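Local atomic coordinates of CofB (Escherichia coli, PDB entry 5AX6), a protein that is a minor pilin of the type IVb pilus CFA/III of enterotoxigenic Escherichia coli, forms a homotrimer and probably takes part in pilus assembly. Residues 351-362 / 419-429. Sequence-based numbering, arbitrary orientation.
Sequences YAAFSNSNASDL and YQADFSSLAGN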
ATOM      1  N   TYR A 351      34.744 -18.393  -2.768  1.00 15.94           N
ATOM      2  CA  TYR A 351      36.190 -18.646  -2.769  1.00 16.42           C
ATOM      3  C   TYR A 351      36.444 -20.123  -3.064  1.00 18.95           C
ATOM      4  O   TYR A 351      35.837 -20.999  -2.439  1.00 19.86           O
ATOM      5  CB  TYR A 351      36.827 -18.255  -1.423  1.00 15.59           C
ATOM      6  CG  TYR A 351      38.313 -18.606  -1.354  1.00 16.58           C
ATOM      7  CD1 TYR A 351      39.281 -17.685  -1.729  1.00 17.66           C
ATOM      8  CD2 TYR A 351      38.733 -19.858  -0.933  1.00 20.18           C
ATOM      9  CE1 TYR A 351      40.629 -18.001  -1.687  1.00 18.42           C
ATOM     10  CE2 TYR A 351      40.080 -20.186  -0.891  1.00 20.78           C
ATOM     11  CZ  TYR A 351      41.019 -19.255  -1.262  1.00 18.95           C
ATOM     12  OH  TYR A 351      42.356 -19.559  -1.219  1.00 20.83           O
ATOM     13  N   ALA A 352      37.344 -20.418  -3.995  1.00 17.64           N
ATOM     14  CA  ALA A 352      37.661 -21.820  -4.275  1.00 21.42           C
ATOM     15  C   ALA A 352      39.048 -21.955  -4.854  1.00 19.04           C
ATOM     16  O   ALA A 352      39.508 -21.089  -5.597  1.00 16.88           O
ATOM     17  CB  ALA A 352      36.631 -22.424  -5.229  1.00 22.28           C
ATOM     18  N   ALA A 353      39.723 -23.033  -4.478  1.00 19.04           N
ATOM     19  CA  ALA A 353      40.970 -23.397  -5.108  1.00 16.93           C
ATOM     20  C   ALA A 353      40.694 -24.543  -6.082  1.00 20.94           C
ATOM     21  O   ALA A 353      39.710 -25.277  -5.940  1.00 21.42           O
ATOM     22  CB  ALA A 353      42.002 -23.796  -4.072  1.00 17.35           C
ATOM     23  N   PHE A 354      41.532 -24.668  -7.102  1.00 20.28           N
ATOM     24  CA  PHE A 354      41.514 -25.870  -7.927  1.00 21.71           C
ATOM     25  C   PHE A 354      42.060 -27.012  -7.057  1.00 23.71           C
ATOM     26  O   PHE A 354      42.592 -26.762  -5.963  1.00 20.82           O
ATOM     27  CB  PHE A 354      42.320 -25.654  -9.207  1.00 22.98           C
ATOM     28  CG  PHE A 354      41.791 -24.526 -10.060  1.00 21.10           C
ATOM     29  CD1 PHE A 354      40.752 -24.745 -10.955  1.00 19.48           C
ATOM     30  CD2 PHE A 354      42.313 -23.251  -9.946  1.00 19.74           C
ATOM     31  CE1 PHE A 354      40.251 -23.711 -11.731  1.00 18.71           C
ATOM     32  CE2 PHE A 354      41.816 -22.210 -10.718  1.00 19.20           C
ATOM     33  CZ  PHE A 354      40.787 -22.441 -11.617  1.00 18.57           C
ATOM     34  N   SER A 355      41.900 -28.261  -7.486  1.00 24.34           N
ATOM     35  CA  SER A 355      42.110 -29.338  -6.526  1.00 24.46           C
ATOM     36  C   SER A 355      43.092 -30.440  -6.931  1.00 26.66           C
ATOM     37  O   SER A 355      43.111 -31.486  -6.295  1.00 28.81           O
ATOM     38  CB  SER A 355      40.761 -29.975  -6.165  1.00 22.72           C
ATOM     39  OG  SER A 355      40.088 -30.494  -7.296  1.00 29.05           O
ATOM     40  N   ASN A 356      43.921 -30.216  -7.950  1.00 24.65           N
ATOM     41  CA  ASN A 356      44.996 -31.179  -8.242  1.00 28.08           C
ATOM     42  C   ASN A 356      46.138 -31.021  -7.251  1.00 33.78           C
ATOM     43  O   ASN A 356      46.612 -29.911  -7.013  1.00 29.80           O
ATOM     44  CB  ASN A 356      45.510 -31.030  -9.681  1.00 23.08           C
ATOM     45  CG  ASN A 356      44.569 -31.651 -10.692  1.00 26.47           C
ATOM     46  OD1 ASN A 356      43.761 -32.518 -10.347  1.00 26.46           O
ATOM     47  ND2 ASN A 356      44.661 -31.215 -11.943  1.00 26.40           N
ATOM     48  N   SER A 357      46.581 -32.143  -6.682  1.00 31.07           N
ATOM     49  CA  SER A 357      47.525 -32.129  -5.568  1.00 31.19           C
ATOM     50  C   SER A 357      48.836 -32.887  -5.827  1.00 42.06           C
ATOM     51  O   SER A 357      49.909 -32.456  -5.400  1.00 38.92           O
ATOM     52  CB  SER A 357      46.845 -32.712  -4.329  1.00 31.74           C
ATOM     53  OG  SER A 357      47.679 -32.601  -3.198  1.00 37.73           O
ATOM     54  N   ASN A 358      48.753 -34.027  -6.500  1.00 40.26           N
ATOM     55  CA  ASN A 358      49.955 -34.810  -6.751  1.00 43.99           C
ATOM     56  C   ASN A 358      50.447 -34.631  -8.178  1.00 43.24           C
ATOM     57  O   ASN A 358      49.682 -34.238  -9.063  1.00 41.54           O
ATOM     58  CB  ASN A 358      49.709 -36.292  -6.453  1.00 46.14           C
ATOM     59  CG  ASN A 358      48.451 -36.819  -7.113  1.00 52.27           C
ATOM     60  OD1 ASN A 358      48.315 -36.786  -8.339  1.00 52.98           O
ATOM     61  ND2 ASN A 358      47.529 -37.327  -6.303  1.00 54.22           N
ATOM     62  N   ALA A 359      51.728 -34.929  -8.385  1.00 38.16           N
ATOM     63  CA  ALA A 359      52.415 -34.676  -9.648  1.00 39.43           C
ATOM     64  C   ALA A 359      51.707 -35.266 -10.864  1.00 38.71           C
ATOM     65  O   ALA A 359      51.664 -34.640 -11.919  1.00 38.57           O
ATOM     66  CB  ALA A 359      53.840 -35.206  -9.576  1.00 40.75           C
ATOM     67  N   SER A 360      51.162 -36.472 -10.727  1.00 38.96           N
ATOM     68  CA  SER A 360      50.569 -37.148 -11.881  1.00 43.00           C
ATOM     69  C   SER A 360      49.353 -36.391 -12.399  1.00 42.73           C
ATOM     70  O   SER A 360      49.126 -36.326 -13.607  1.00 44.14           O
ATOM     71  CB  SER A 360      50.185 -38.593 -11.538  1.00 42.77           C
ATOM     72  OG  SER A 360      49.150 -38.645 -10.576  1.00 54.35           O
ATOM     73  N   ASP A 361      48.578 -35.816 -11.485  1.00 40.71           N
ATOM     74  CA  ASP A 361      47.417 -35.025 -11.873  1.00 36.98           C
ATOM     75  C   ASP A 361      47.827 -33.625 -12.319  1.00 31.87           C
ATOM     76  O   ASP A 361      47.298 -33.100 -13.299  1.00 30.22           O
ATOM     77  CB  ASP A 361      46.415 -34.933 -10.718  1.00 37.32           C
ATOM     78  CG  ASP A 361      45.743 -36.265 -10.422  1.00 50.28           C
ATOM     79  OD1 ASP A 361      45.508 -37.042 -11.375  1.00 46.03           O
ATOM     80  OD2 ASP A 361      45.449 -36.533  -9.237  1.00 44.05           O
ATOM     81  N   LEU A 362      48.777 -33.045 -11.593  1.00 32.27           N
ATOM     82  CA  LEU A 362      49.190 -31.653 -11.776  1.00 30.82           C
ATOM     83  C   LEU A 362      49.961 -31.385 -13.061  1.00 31.41           C
ATOM     84  O   LEU A 362      49.719 -30.385 -13.737  1.00 29.62           O
ATOM     85  CB  LEU A 362      50.060 -31.202 -10.594  1.00 31.11           C
ATOM     86  CG  LEU A 362      49.426 -30.628  -9.329  1.00 39.14           C
ATOM     87  CD1 LEU A 362      50.491 -30.435  -8.257  1.00 38.43           C
ATOM     88  CD2 LEU A 362      48.734 -29.303  -9.632  1.00 32.16           C
ATOM     89  N   TYR A 419      53.898 -31.554  -3.610  1.00 40.83           N
ATOM     90  CA  TYR A 419      53.621 -30.122  -3.677  1.00 36.60           C
ATOM     91  C   TYR A 419      52.933 -29.704  -2.381  1.00 33.19           C
ATOM     92  O   TYR A 419      51.842 -30.184  -2.066  1.00 36.73           O
ATOM     93  CB  TYR A 419      52.764 -29.787  -4.906  1.00 36.11           C
ATOM     94  CG  TYR A 419      53.455 -30.100  -6.224  1.00 33.82           C
ATOM     95  CD1 TYR A 419      54.201 -29.133  -6.891  1.00 34.01           C
ATOM     96  CD2 TYR A 419      53.376 -31.367  -6.786  1.00 39.02           C
ATOM     97  CE1 TYR A 419      54.837 -29.418  -8.084  1.00 28.35           C
ATOM     98  CE2 TYR A 419      54.014 -31.664  -7.973  1.00 35.72           C
ATOM     99  CZ  TYR A 419      54.743 -30.687  -8.618  1.00 39.91           C
ATOM    100  OH  TYR A 419      55.380 -30.979  -9.804  1.00 39.38           O
ATOM    101  N   GLN A 420      53.583 -28.830  -1.620  1.00 29.64           N
ATOM    102  CA  GLN A 420      53.101 -28.489  -0.283  1.00 33.52           C
ATOM    103  C   GLN A 420      52.151 -27.281  -0.267  1.00 34.74           C
ATOM    104  O   GLN A 420      51.289 -27.187   0.601  1.00 31.34           O
ATOM    105  CB  GLN A 420      54.282 -28.230   0.659  1.00 42.61           C
ATOM    106  CG  GLN A 420      55.162 -29.457   0.915  1.00 45.21           C
ATOM    107  CD  GLN A 420      54.366 -30.680   1.360  1.00 54.47           C
ATOM    108  OE1 GLN A 420      53.323 -30.565   2.011  1.00 48.31           O
ATOM    109  NE2 GLN A 420      54.857 -31.862   1.001  1.00 55.83           N
ATOM    110  N   ALA A 421      52.298 -26.367  -1.220  1.00 30.07           N
ATOM    111  CA  ALA A 421      51.426 -25.186  -1.256  1.00 27.94           C
ATOM    112  C   ALA A 421      49.973 -25.600  -1.490  1.00 23.27           C
ATOM    113  O   ALA A 421      49.686 -26.463  -2.317  1.00 25.13           O
ATOM    114  CB  ALA A 421      51.899 -24.210  -2.326  1.00 28.90           C
ATOM    115  N   ASP A 422      49.052 -24.990  -0.748  1.00 26.81           N
ATOM    116  CA  ASP A 422      47.658 -25.408  -0.774  1.00 24.97           C
ATOM    117  C   ASP A 422      46.770 -24.223  -0.383  1.00 24.79           C
ATOM    118  O   ASP A 422      46.856 -23.717   0.738  1.00 20.72           O
ATOM    119  CB  ASP A 422      47.446 -26.598   0.180  1.00 28.09           C
ATOM    120  CG  ASP A 422      46.071 -27.226   0.055  1.00 38.03           C
ATOM    121  OD1 ASP A 422      45.110 -26.544  -0.364  1.00 30.66           O
ATOM    122  OD2 ASP A 422      45.943 -28.425   0.395  1.00 36.39           O
ATOM    123  N   PHE A 423      45.926 -23.772  -1.304  1.00 21.30           N
ATOM    124  CA  PHE A 423      45.099 -22.600  -1.022  1.00 22.47           C
ATOM    125  C   PHE A 423      43.624 -22.973  -0.880  1.00 22.03           C
ATOM    126  O   PHE A 423      42.734 -22.133  -1.046  1.00 19.37           O
ATOM    127  CB  PHE A 423      45.296 -21.541  -2.121  1.00 20.14           C
ATOM    128  CG  PHE A 423      46.706 -21.006  -2.205  1.00 21.75           C
ATOM    129  CD1 PHE A 423      47.486 -20.880  -1.060  1.00 22.03           C
ATOM    130  CD2 PHE A 423      47.246 -20.619  -3.421  1.00 17.98           C
ATOM    131  CE1 PHE A 423      48.783 -20.395  -1.130  1.00 22.27           C
ATOM    132  CE2 PHE A 423      48.553 -20.117  -3.508  1.00 22.09           C
ATOM    133  CZ  PHE A 423      49.327 -20.013  -2.362  1.00 24.76           C
ATOM    134  N   SER A 424      43.357 -24.227  -0.536  1.00 18.31           N
ATOM    135  CA  SER A 424      41.979 -24.686  -0.468  1.00 20.49           C
ATOM    136  C   SER A 424      41.185 -23.981   0.642  1.00 24.26           C
ATOM    137  O   SER A 424      39.961 -23.882   0.557  1.00 21.93           O
ATOM    138  CB  SER A 424      41.932 -26.211  -0.276  1.00 27.36           C
ATOM    139  OG  SER A 424      42.473 -26.586   0.974  1.00 30.98           O
ATOM    140  N   SER A 425      41.877 -23.488   1.671  1.00 25.00           N
ATOM    141  CA  SER A 425      41.223 -22.759   2.764  1.00 24.85           C
ATOM    142  C   SER A 425      41.830 -21.383   2.943  1.00 19.72           C
ATOM    143  O   SER A 425      42.991 -21.251   3.315  1.00 19.40           O
ATOM    144  CB  SER A 425      41.318 -23.536   4.076  1.00 34.92           C
ATOM    145  OG  SER A 425      40.723 -24.813   3.934  1.00 39.50           O
ATOM    146  N   LEU A 426      41.027 -20.359   2.675  1.00 19.03           N
ATOM    147  CA  LEU A 426      41.499 -18.980   2.695  1.00 19.83           C
ATOM    148  C   LEU A 426      42.150 -18.590   4.033  1.00 16.18           C
ATOM    149  O   LEU A 426      43.090 -17.800   4.067  1.00 18.46           O
ATOM    150  CB  LEU A 426      40.326 -18.043   2.386  1.00 20.73           C
ATOM    151  CG  LEU A 426      40.573 -16.533   2.433  1.00 17.88           C
ATOM    152  CD1 LEU A 426      41.686 -16.123   1.456  1.00 17.76           C
ATOM    153  CD2 LEU A 426      39.254 -15.799   2.158  1.00 15.40           C
ATOM    154  N   ALA A 427      41.654 -19.149   5.133  1.00 20.76           N
ATOM    155  CA  ALA A 427      42.181 -18.793   6.453  1.00 22.69           C
ATOM    156  C   ALA A 427      43.552 -19.416   6.728  1.00 22.38           C
ATOM    157  O   ALA A 427      44.243 -19.020   7.675  1.00 21.13           O
ATOM    158  CB  ALA A 427      41.191 -19.196   7.552  1.00 20.56           C
ATOM    159  N   GLY A 428      43.959 -20.369   5.898  1.00 20.69           N
ATOM    160  CA  GLY A 428      45.255 -21.006   6.087  1.00 22.20           C
ATOM    161  C   GLY A 428      46.199 -20.978   4.899  1.00 24.01           C
ATOM    162  O   GLY A 428      47.090 -21.833   4.801  1.00 22.93           O
ATOM    163  N   ASN A 429      46.046 -19.991   4.013  1.00 19.27           N
ATOM    164  CA  ASN A 429      46.846 -19.951   2.784  1.00 22.46           C
ATOM    165  C   ASN A 429      48.360 -19.817   3.019  1.00 23.30           C
ATOM    166  O   ASN A 429      49.157 -20.285   2.216  1.00 22.97           O
ATOM    167  CB  ASN A 429      46.371 -18.808   1.866  1.00 20.41           C
ATOM    168  CG  ASN A 429      45.110 -19.176   1.066  1.00 22.45           C
ATOM    169  OD1 ASN A 429      44.688 -20.333   1.050  1.00 21.36           O
ATOM    170  ND2 ASN A 429      44.518 -18.185   0.388  1.00 20.46           N
TER
HETATM  171  O   HOH W   1      38.603 -24.567  -2.197  1.00 23.94           O
HETATM  172  O   HOH W   2      51.760 -33.390  -4.070  1.00 35.58           O
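Tyr351 OH donates to Phe423 O at 2.6 Å, in the carbonyl plane and on a lone pair. The same hydroxyl is hydrogen-bonded to Ser479 on strand 478-487. Tyr351 CG is anti to the backbone N (chi1 176°), which puts the ring against the loop, with Phe423 O and Ser424 O at its edge. Leu426 CB sits over the centre of one face, 3.9 Å from the ring centroid, a CH-pi contact. A phenylalanine in place of Tyr351 would probably leave Phe423 O without this donor and Ser479 OG without its hydroxyl partner. Two residues on, Ala353 CB packs against the same carbonyl, 3.5 Å from Phe423 O. Water 1 accepts from Ala353 N and donates to Ser424 O, bridging the backbones. Asp422 OD1 accepts from Ser424 N, an Asx turn, and from Ser424 OG. The contact lays the loop between strands 398-409 and 438-448 against the end of strand 341-353 and the short helix 359-362 that follows it. There Leu362 CD1 lies over one face of the Tyr419 ring, offset toward the rim, 3.7 Å from the centroid, a second CH-pi contact. Ala359 CB meets the ring edge, 3.9 Å from Tyr419 CE2. Water 2 links Ser357 O to Tyr419 N. Near Leu426, Thr492 of a second subunit packs against the loop.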